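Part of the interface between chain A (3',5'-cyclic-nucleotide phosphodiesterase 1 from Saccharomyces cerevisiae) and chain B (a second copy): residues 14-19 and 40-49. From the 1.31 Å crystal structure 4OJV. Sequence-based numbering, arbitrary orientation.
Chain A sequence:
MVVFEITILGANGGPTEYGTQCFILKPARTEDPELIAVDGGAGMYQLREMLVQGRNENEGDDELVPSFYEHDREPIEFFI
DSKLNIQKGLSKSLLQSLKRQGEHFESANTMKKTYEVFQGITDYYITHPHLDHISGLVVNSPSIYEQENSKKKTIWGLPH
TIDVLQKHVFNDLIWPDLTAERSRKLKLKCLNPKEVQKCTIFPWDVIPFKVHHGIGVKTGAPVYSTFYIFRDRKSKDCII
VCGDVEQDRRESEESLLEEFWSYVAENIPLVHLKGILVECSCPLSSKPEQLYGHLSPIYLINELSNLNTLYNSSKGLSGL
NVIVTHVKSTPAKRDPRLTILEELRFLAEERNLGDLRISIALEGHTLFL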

# COMPACT_ATOMS: atom_id res chain seq x y z
N GLY A 14 2.07 -10.69 -0.08
CA GLY A 14 3.18 -10.06 -0.81
C GLY A 14 3.73 -11.02 -1.85
O GLY A 14 3.35 -12.19 -1.90
N PRO A 15 4.66 -10.55 -2.70
CA PRO A 15 5.29 -9.24 -2.62
C PRO A 15 4.56 -8.11 -3.33
O PRO A 15 4.98 -6.96 -3.20
CB PRO A 15 6.66 -9.47 -3.26
CG PRO A 15 6.39 -10.53 -4.28
CD PRO A 15 5.35 -11.43 -3.67
N THR A 16 3.48 -8.38 -4.06
CA THR A 16 2.69 -7.25 -4.57
C THR A 16 2.12 -6.50 -3.36
O THR A 16 1.86 -7.10 -2.30
CB THR A 16 1.60 -7.63 -5.59
OG1 THR A 16 0.52 -8.29 -4.91
CG2 THR A 16 2.15 -8.52 -6.71
N GLU A 17 1.94 -5.20 -3.52
CA GLU A 17 1.85 -4.30 -2.38
C GLU A 17 0.44 -3.87 -1.97
O GLU A 17 0.28 -3.23 -0.93
CB GLU A 17 2.76 -3.09 -2.61
CG GLU A 17 2.21 -2.05 -3.59
CD GLU A 17 2.40 -2.40 -5.06
OE1 GLU A 17 1.99 -1.55 -5.88
OE2 GLU A 17 2.95 -3.47 -5.41
N TYR A 18 -0.58 -4.21 -2.77
CA TYR A 18 -1.95 -3.82 -2.45
C TYR A 18 -2.72 -5.02 -1.90
O TYR A 18 -2.43 -6.16 -2.23
CB TYR A 18 -2.71 -3.28 -3.67
CG TYR A 18 -2.17 -2.04 -4.40
CD1 TYR A 18 -1.00 -1.39 -4.01
CD2 TYR A 18 -2.85 -1.53 -5.51
CE1 TYR A 18 -0.53 -0.28 -4.71
CE2 TYR A 18 -2.39 -0.43 -6.21
CZ TYR A 18 -1.22 0.18 -5.80
OH TYR A 18 -0.77 1.28 -6.49
N GLY A 19 -3.71 -4.75 -1.07
CA GLY A 19 -4.55 -5.80 -0.53
C GLY A 19 -3.85 -6.65 0.51
O GLY A 19 -4.19 -7.80 0.67
N GLY B 40 8.50 5.28 -4.47
CA GLY B 40 8.32 3.86 -4.25
C GLY B 40 7.01 3.54 -3.59
O GLY B 40 6.91 2.59 -2.82
N GLY B 41 5.97 4.31 -3.92
CA GLY B 41 4.60 3.97 -3.53
C GLY B 41 4.12 2.82 -4.43
O GLY B 41 4.58 1.68 -4.28
N ALA B 42 3.20 3.07 -5.36
CA ALA B 42 2.72 2.04 -6.29
C ALA B 42 3.86 1.34 -7.05
O ALA B 42 4.71 2.03 -7.60
CB ALA B 42 1.74 2.65 -7.26
N GLY B 43 3.83 0.00 -7.13
CA GLY B 43 4.91 -0.80 -7.73
C GLY B 43 4.43 -2.03 -8.52
O GLY B 43 3.67 -1.88 -9.49
N MET B 44 4.83 -3.23 -8.09
CA MET B 44 4.45 -4.48 -8.78
C MET B 44 2.97 -4.60 -9.05
O MET B 44 2.56 -5.04 -10.13
CB MET B 44 4.86 -5.71 -7.98
CG MET B 44 6.34 -6.01 -7.97
SD MET B 44 6.66 -7.53 -7.05
CE MET B 44 6.44 -8.78 -8.29
N TYR B 45 2.15 -4.28 -8.05
CA TYR B 45 0.71 -4.43 -8.18
C TYR B 45 0.21 -3.62 -9.36
O TYR B 45 -0.63 -4.08 -10.16
CB TYR B 45 0.02 -4.02 -6.87
CG TYR B 45 -1.44 -4.40 -6.78
CD1 TYR B 45 -2.40 -3.68 -7.48
CD2 TYR B 45 -1.85 -5.46 -5.98
CE1 TYR B 45 -3.75 -4.01 -7.40
CE2 TYR B 45 -3.20 -5.80 -5.89
CZ TYR B 45 -4.14 -5.07 -6.60
OH TYR B 45 -5.47 -5.40 -6.50
N GLN B 46 0.72 -2.40 -9.49
CA GLN B 46 0.26 -1.53 -10.55
C GLN B 46 0.80 -1.93 -11.92
O GLN B 46 0.08 -1.86 -12.92
CB GLN B 46 0.60 -0.07 -10.22
CG GLN B 46 -0.02 0.96 -11.17
CD GLN B 46 -1.50 0.76 -11.48
OE1 GLN B 46 -2.31 0.44 -10.60
NE2 GLN B 46 -1.86 0.95 -12.74
N LEU B 47 2.05 -2.39 -11.97
CA LEU B 47 2.59 -2.96 -13.21
C LEU B 47 1.71 -4.11 -13.69
O LEU B 47 1.39 -4.19 -14.89
CB LEU B 47 4.02 -3.43 -13.01
CG LEU B 47 5.04 -2.30 -12.86
CD1 LEU B 47 6.37 -2.83 -12.35
CD2 LEU B 47 5.24 -1.55 -14.17
N ARG B 48 1.29 -4.97 -12.77
CA ARG B 48 0.43 -6.09 -13.13
C ARG B 48 -0.90 -5.62 -13.73
O ARG B 48 -1.36 -6.17 -14.74
CB ARG B 48 0.17 -6.97 -11.92
CG ARG B 48 -0.53 -8.28 -12.26
CD ARG B 48 -0.63 -9.17 -11.04
NE ARG B 48 -1.47 -8.55 -10.02
CZ ARG B 48 -1.65 -9.02 -8.79
NH1 ARG B 48 -1.05 -10.13 -8.38
NH2 ARG B 48 -2.45 -8.37 -7.95
N GLU B 49 -1.51 -4.60 -13.11
CA GLU B 49 -2.76 -4.04 -13.62
C GLU B 49 -2.61 -3.54 -15.04
O GLU B 49 -3.48 -3.75 -15.88
CB GLU B 49 -3.22 -2.89 -12.72
CG GLU B 49 -3.85 -3.32 -11.40
CD GLU B 49 -5.04 -4.24 -11.58
OE1 GLU B 49 -5.97 -3.92 -12.36
OE2 GLU B 49 -5.06 -5.30 -10.92
O HOH W 1 -1.97 -9.38 -5.62

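What does the loop before the helix offer chain A? Gly41(B) only brushes the contact, but Ala42(B) sets its small methyl at the edge of the Tyr18(A) ring, its CB 4.1 Å from CZ of Tyr18(A).

How is the helix start held? Gly43(B), the N-cap residue, has no side chain to satisfy the free amides of the first turn, and Glu17(A) supplies a carboxylate from the other subunit. Gly43(B) N donates to Glu17(A) OE1 at 2.7 Å, and Tyr45(B) N donates to Glu17(A) OE2 at 2.9 Å, both nearly straight. The CA-to-CB bond of Glu17(A) points sideways, yet its p, m rotamer brings the carboxylate to these amides.

What packs around this polar centre? Met44(B) lays its flexible thioether near the proline ring, SD lying 4.1 Å from CG of Pro15(A). Tyr45(B) forms an offset stack with Tyr18(A), centroids 4.3 Å apart and planes at 27°, and the CB of each lies over the other's ring. These tyrosines have the largest areas covered by the other stretch, 97 Å² each, within 492 Å² buried overall.

What closes the contact one turn later? Arg48(B) receives Thr16(A) CG2 over its guanidinium face, while water 1 bridges the pair, 2.6 Å from Arg48(B) NH2 and 2.8 Å from Thr16(A) OG1.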